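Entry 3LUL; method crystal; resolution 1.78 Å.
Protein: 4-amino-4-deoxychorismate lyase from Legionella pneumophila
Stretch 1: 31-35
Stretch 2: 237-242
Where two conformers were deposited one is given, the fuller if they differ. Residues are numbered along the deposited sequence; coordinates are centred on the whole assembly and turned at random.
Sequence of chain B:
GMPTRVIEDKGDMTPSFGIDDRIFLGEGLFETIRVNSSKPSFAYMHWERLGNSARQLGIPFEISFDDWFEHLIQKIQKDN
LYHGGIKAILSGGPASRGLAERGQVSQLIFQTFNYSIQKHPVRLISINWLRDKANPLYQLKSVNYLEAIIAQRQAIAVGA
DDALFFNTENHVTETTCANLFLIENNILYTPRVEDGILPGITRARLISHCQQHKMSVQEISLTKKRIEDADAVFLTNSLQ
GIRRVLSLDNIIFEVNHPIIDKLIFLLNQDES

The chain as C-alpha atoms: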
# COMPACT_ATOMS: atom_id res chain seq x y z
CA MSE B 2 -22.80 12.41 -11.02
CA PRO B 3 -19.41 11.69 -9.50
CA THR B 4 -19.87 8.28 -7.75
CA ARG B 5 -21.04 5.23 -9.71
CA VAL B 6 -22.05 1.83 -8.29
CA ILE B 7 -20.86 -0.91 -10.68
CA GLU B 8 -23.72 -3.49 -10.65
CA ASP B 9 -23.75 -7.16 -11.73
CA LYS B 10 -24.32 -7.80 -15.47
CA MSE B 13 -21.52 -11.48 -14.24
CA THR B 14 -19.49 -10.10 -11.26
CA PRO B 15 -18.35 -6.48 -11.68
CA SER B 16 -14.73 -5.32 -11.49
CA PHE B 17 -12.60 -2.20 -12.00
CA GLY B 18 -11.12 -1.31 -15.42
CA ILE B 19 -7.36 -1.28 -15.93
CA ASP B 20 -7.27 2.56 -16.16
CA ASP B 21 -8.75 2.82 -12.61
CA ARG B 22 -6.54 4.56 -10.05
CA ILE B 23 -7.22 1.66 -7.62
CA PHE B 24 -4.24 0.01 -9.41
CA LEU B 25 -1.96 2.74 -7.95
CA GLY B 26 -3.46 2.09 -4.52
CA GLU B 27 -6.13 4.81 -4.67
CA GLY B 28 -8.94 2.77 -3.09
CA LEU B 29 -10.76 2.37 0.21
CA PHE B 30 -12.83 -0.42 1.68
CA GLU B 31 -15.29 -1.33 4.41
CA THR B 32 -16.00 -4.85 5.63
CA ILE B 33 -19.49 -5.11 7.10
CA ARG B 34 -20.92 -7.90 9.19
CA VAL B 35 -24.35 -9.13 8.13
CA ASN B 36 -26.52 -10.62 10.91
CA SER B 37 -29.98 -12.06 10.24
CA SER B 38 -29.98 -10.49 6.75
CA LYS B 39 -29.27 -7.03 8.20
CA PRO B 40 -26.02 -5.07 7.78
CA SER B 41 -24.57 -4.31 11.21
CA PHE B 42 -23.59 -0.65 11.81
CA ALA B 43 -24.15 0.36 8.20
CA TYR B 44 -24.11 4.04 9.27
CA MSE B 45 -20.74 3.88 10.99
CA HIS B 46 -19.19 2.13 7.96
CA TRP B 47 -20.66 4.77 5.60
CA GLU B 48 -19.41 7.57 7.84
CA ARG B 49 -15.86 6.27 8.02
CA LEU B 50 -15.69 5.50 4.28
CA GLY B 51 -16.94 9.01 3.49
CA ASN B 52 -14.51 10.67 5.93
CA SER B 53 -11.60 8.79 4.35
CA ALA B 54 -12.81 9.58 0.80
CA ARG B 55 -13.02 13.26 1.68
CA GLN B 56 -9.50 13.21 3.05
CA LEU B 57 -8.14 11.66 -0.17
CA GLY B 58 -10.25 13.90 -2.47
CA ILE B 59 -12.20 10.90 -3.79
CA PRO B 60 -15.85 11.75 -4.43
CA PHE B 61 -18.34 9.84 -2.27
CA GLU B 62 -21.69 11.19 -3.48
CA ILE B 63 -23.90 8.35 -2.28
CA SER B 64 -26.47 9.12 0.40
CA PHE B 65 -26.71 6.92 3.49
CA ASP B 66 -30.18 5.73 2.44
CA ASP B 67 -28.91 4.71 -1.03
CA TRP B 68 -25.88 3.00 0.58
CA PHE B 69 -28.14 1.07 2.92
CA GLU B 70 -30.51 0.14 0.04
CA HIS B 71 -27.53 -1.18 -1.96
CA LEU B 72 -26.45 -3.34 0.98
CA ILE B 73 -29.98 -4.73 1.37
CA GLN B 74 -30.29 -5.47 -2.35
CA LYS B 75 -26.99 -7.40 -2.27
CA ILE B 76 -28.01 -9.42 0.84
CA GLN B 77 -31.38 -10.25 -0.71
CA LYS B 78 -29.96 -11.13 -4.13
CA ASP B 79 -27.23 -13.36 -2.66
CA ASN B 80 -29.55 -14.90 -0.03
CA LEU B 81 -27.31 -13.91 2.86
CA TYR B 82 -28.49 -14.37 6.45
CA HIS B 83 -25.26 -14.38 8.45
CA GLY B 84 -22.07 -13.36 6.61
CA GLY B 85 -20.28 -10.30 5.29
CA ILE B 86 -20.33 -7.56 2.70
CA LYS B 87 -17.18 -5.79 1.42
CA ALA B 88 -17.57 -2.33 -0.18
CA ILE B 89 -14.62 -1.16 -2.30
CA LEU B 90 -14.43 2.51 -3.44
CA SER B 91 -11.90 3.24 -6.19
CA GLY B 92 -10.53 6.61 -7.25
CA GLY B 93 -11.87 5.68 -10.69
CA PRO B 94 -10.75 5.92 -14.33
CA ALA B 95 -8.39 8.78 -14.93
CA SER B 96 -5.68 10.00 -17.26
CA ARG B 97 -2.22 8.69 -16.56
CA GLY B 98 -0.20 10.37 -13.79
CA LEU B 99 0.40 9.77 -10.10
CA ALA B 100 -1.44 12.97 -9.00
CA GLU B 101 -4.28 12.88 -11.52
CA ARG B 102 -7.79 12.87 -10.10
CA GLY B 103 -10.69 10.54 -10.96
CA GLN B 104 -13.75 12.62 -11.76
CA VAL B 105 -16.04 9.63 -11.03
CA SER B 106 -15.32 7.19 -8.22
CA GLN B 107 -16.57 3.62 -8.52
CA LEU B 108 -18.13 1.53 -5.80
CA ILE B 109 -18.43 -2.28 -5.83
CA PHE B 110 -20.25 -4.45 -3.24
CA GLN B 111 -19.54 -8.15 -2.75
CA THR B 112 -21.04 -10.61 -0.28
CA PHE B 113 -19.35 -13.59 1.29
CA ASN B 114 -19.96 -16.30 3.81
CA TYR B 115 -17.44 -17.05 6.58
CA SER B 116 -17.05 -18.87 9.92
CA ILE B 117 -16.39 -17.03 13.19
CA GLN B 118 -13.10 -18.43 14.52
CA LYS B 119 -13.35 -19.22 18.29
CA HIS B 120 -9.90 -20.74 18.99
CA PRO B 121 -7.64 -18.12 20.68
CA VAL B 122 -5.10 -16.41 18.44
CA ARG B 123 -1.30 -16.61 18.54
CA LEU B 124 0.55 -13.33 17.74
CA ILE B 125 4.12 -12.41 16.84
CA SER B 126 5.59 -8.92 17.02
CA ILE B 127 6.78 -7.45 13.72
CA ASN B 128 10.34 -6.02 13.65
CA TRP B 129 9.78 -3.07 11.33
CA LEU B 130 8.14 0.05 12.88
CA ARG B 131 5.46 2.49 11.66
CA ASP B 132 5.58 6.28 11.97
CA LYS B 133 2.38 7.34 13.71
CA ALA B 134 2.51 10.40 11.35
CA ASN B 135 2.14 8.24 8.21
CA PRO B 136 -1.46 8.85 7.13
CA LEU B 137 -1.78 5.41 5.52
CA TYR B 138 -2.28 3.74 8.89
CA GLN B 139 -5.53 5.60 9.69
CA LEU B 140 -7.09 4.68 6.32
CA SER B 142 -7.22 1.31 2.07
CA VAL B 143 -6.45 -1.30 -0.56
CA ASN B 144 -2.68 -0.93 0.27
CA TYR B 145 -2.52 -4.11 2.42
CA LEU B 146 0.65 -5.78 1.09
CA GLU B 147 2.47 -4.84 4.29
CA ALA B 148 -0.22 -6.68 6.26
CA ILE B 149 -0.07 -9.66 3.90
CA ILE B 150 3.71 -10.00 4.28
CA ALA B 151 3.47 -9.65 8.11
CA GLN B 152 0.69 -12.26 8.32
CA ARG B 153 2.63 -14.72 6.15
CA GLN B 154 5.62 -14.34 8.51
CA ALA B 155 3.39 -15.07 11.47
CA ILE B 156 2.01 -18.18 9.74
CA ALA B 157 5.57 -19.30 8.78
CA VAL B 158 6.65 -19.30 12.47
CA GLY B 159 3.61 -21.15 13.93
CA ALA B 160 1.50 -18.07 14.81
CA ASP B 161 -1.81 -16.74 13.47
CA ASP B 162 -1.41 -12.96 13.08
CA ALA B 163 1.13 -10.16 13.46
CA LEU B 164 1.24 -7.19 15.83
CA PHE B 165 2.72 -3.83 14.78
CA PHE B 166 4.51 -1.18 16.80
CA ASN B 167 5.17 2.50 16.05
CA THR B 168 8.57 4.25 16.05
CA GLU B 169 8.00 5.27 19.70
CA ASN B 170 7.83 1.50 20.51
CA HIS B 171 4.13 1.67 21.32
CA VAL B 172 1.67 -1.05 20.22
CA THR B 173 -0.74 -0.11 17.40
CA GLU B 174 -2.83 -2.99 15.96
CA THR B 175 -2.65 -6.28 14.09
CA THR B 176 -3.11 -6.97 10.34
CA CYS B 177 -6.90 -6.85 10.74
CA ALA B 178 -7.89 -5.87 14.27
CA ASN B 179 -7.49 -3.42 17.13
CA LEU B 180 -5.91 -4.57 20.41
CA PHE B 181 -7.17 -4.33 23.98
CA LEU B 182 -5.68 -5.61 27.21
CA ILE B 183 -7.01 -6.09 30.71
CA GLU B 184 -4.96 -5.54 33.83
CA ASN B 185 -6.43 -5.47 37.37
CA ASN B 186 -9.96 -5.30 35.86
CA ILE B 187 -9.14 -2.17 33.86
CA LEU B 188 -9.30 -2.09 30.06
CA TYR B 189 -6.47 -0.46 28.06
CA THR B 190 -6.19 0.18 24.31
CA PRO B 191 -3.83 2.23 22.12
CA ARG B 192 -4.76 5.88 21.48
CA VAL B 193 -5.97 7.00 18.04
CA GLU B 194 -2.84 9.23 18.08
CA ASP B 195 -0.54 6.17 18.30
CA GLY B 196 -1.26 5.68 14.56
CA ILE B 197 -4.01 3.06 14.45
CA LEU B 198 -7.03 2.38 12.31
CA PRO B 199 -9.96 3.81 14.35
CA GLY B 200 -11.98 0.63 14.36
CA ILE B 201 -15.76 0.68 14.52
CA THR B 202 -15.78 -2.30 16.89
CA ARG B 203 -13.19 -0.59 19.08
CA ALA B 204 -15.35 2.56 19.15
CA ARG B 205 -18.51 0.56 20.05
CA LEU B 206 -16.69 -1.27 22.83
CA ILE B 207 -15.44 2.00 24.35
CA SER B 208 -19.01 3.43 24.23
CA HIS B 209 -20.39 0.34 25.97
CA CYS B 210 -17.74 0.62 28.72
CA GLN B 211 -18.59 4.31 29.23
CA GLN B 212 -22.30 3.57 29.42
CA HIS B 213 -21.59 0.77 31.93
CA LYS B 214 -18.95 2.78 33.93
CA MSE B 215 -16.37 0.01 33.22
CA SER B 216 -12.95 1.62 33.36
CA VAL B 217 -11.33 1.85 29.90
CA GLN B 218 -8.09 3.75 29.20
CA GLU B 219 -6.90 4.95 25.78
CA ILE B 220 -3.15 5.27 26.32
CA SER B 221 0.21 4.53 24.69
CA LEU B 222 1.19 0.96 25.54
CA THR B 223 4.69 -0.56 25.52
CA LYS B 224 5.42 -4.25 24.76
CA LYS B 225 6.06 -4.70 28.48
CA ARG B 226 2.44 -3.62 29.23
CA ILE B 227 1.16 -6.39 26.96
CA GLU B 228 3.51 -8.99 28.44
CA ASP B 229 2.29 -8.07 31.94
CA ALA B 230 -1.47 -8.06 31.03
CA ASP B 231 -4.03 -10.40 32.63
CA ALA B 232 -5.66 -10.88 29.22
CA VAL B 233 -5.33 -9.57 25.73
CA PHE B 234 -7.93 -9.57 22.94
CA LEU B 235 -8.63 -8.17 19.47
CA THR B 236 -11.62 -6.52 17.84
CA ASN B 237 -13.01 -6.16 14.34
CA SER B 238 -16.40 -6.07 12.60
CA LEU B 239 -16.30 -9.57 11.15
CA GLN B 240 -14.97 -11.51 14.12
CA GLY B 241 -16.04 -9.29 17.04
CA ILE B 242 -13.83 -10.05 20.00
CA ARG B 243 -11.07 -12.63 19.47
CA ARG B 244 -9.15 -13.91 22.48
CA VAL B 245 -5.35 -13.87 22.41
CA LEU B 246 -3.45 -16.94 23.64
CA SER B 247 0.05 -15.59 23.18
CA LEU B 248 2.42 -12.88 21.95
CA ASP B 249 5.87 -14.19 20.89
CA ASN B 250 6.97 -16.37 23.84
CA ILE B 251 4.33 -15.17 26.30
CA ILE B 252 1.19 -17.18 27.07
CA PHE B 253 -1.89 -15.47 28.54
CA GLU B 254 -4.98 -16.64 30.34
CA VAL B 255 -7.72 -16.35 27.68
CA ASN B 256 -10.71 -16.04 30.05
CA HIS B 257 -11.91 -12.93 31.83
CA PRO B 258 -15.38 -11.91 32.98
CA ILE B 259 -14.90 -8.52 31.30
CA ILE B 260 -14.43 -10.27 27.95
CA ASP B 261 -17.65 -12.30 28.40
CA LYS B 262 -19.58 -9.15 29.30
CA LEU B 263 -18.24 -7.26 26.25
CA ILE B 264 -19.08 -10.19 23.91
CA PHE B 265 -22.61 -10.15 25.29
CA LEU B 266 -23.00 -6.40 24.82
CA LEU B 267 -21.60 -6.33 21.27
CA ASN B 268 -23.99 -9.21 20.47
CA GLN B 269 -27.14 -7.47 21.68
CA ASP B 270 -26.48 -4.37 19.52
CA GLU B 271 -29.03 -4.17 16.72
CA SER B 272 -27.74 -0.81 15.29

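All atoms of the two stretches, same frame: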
# COMPACT_ATOMS: atom_id res chain seq x y z
N GLU B 31 -14.62 -1.08 3.14
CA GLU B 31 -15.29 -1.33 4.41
C GLU B 31 -15.74 -2.79 4.38
O GLU B 31 -16.24 -3.26 3.34
CB GLU B 31 -16.53 -0.46 4.56
CG GLU B 31 -16.22 0.97 4.87
CD GLU B 31 -15.63 1.17 6.26
OE1 GLU B 31 -15.80 0.31 7.15
OE2 GLU B 31 -14.98 2.21 6.47
N THR B 32 -15.56 -3.48 5.50
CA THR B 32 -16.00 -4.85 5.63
C THR B 32 -17.08 -4.88 6.72
O THR B 32 -16.86 -4.51 7.86
CB THR B 32 -14.79 -5.82 5.85
OG1 THR B 32 -15.27 -7.15 6.04
CG2 THR B 32 -13.93 -5.39 7.02
N ILE B 33 -18.28 -5.28 6.32
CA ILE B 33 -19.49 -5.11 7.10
C ILE B 33 -20.05 -6.49 7.46
O ILE B 33 -20.26 -7.32 6.60
CB ILE B 33 -20.53 -4.33 6.30
CG1 ILE B 33 -20.02 -2.96 5.86
CG2 ILE B 33 -21.84 -4.13 7.10
CD1 ILE B 33 -20.71 -2.45 4.59
N ARG B 34 -20.28 -6.69 8.74
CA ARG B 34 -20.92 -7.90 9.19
C ARG B 34 -22.40 -7.87 8.84
O ARG B 34 -23.07 -6.84 9.00
CB ARG B 34 -20.73 -8.06 10.67
CG ARG B 34 -21.28 -9.39 11.21
CD ARG B 34 -20.68 -9.67 12.58
NE ARG B 34 -21.28 -10.84 13.23
CZ ARG B 34 -20.86 -11.40 14.37
NH1 ARG B 34 -19.80 -10.92 15.05
NH2 ARG B 34 -21.50 -12.46 14.85
N VAL B 35 -22.93 -9.00 8.37
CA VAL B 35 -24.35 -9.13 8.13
C VAL B 35 -24.88 -10.18 9.11
O VAL B 35 -24.35 -11.31 9.16
CB VAL B 35 -24.66 -9.52 6.69
CG1 VAL B 35 -26.16 -9.79 6.53
CG2 VAL B 35 -24.23 -8.41 5.76
N ASN B 237 -12.66 -6.64 15.66
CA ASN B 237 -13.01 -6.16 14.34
C ASN B 237 -14.46 -6.51 14.00
O ASN B 237 -15.12 -7.21 14.77
CB ASN B 237 -12.02 -6.63 13.26
CG ASN B 237 -12.04 -8.13 13.01
OD1 ASN B 237 -13.02 -8.82 13.28
ND2 ASN B 237 -10.95 -8.64 12.44
N SER B 238 -14.96 -5.99 12.89
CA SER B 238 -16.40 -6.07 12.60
C SER B 238 -16.80 -7.48 12.27
O SER B 238 -17.87 -7.90 12.64
CB SER B 238 -16.79 -5.19 11.40
OG SER B 238 -16.76 -3.84 11.75
N LEU B 239 -15.94 -8.22 11.56
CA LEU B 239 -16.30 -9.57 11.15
C LEU B 239 -16.21 -10.60 12.25
O LEU B 239 -17.06 -11.50 12.33
CB LEU B 239 -15.51 -10.06 9.94
CG LEU B 239 -15.70 -9.29 8.66
CD1 LEU B 239 -14.75 -9.85 7.56
CD2 LEU B 239 -17.14 -9.31 8.21
N GLN B 240 -15.19 -10.49 13.09
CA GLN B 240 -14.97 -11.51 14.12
C GLN B 240 -15.44 -11.09 15.51
O GLN B 240 -15.56 -11.95 16.36
CB GLN B 240 -13.48 -11.93 14.13
CG GLN B 240 -13.04 -12.75 12.87
CD GLN B 240 -13.62 -14.18 12.81
OE1 GLN B 240 -13.87 -14.82 13.87
NE2 GLN B 240 -13.83 -14.68 11.58
N GLY B 241 -15.74 -9.81 15.73
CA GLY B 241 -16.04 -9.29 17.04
C GLY B 241 -14.79 -9.40 17.89
O GLY B 241 -13.69 -9.03 17.44
N ILE B 242 -14.94 -9.91 19.09
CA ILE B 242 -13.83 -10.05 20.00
C ILE B 242 -13.19 -11.42 19.77
O ILE B 242 -13.90 -12.46 19.75
CB ILE B 242 -14.31 -9.90 21.48
CG1 ILE B 242 -14.63 -8.44 21.76
CG2 ILE B 242 -13.25 -10.43 22.45
CD1 ILE B 242 -15.24 -8.17 23.13
O HOH W 1 -19.13 -8.17 15.34

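The contact between 31-35 and 237-242 is small, burying 282 Å² over both sides. The two stretches lie more than 200 residues apart in sequence. No direct hydrogen bond joins them. Packing and one bridging water hold them together.

Stretch 1 is a strand, and its side chains alternate. Arg 34 points its CA-to-CB bond toward the turn, Thr 32 sideways, and Ile 33 and Val 35 away. Ile 33 and Val 35 are buried, but Val 35 does not touch the turn and Ile 33 meets it only through its backbone: Ile 33 O is 4.0 Å from Leu 239 CD2.

Arg 34 has the most surface covered by the other stretch, with Leu 239 close behind. Its chi1, chi2 and chi3 are all t, so the chain is nearly fully extended. This carries the guanidinium along the turn from Ser 238 to Gly 241. Arg 34 CD lies 3.3 Å from Ser 238 O, and this carbonyl sits at the edge of the guanidinium, near its plane. The polar link is made through water 1. Arg 34 NH1 donates to the water at 2.8 Å, and the water donates to Ser 238 O at 3.0 Å. Arg 34 NH1 is also 3.9 Å from Leu 239 O, too far for a direct bond. Arg 34 NE is satisfied by a residue close to the stretches in sequence.

Leu 239 starts away from the strand, but its end comes nearer. With chi1 m and chi2 t, both methyls reach stretch 1. Leu 239 CD1 sits 3.1 Å from Thr 32 OG1, a tight contact, and Leu 239 CD2 packs near Ile 33 O, at the 4.0 Å given above. Thr 32, with chi1 t, was deposited in two conformers; this distance belongs to the one given.

Ser 238 points toward the strand and is buried. Ser 238 CB packs against the strand backbone, 3.6 Å from Thr 32 O. Its OG, with chi1 m, is hydrogen-bonded elsewhere in the structure.

The turn is braced from within. Gly 241 N donates to Asn 237 O at 2.8 Å, and Asn 237 N to Gly 241 O at 3.2 Å. Asn 237 has chi1 p, which brings its OD1 within 2.7 Å of Gln 240 N, so the side chain ties down a backbone amide inside the turn. Gly 241 has a phi of 66°, a value that favours glycine. Gln 240 points away from the strand and contributes little to the contact.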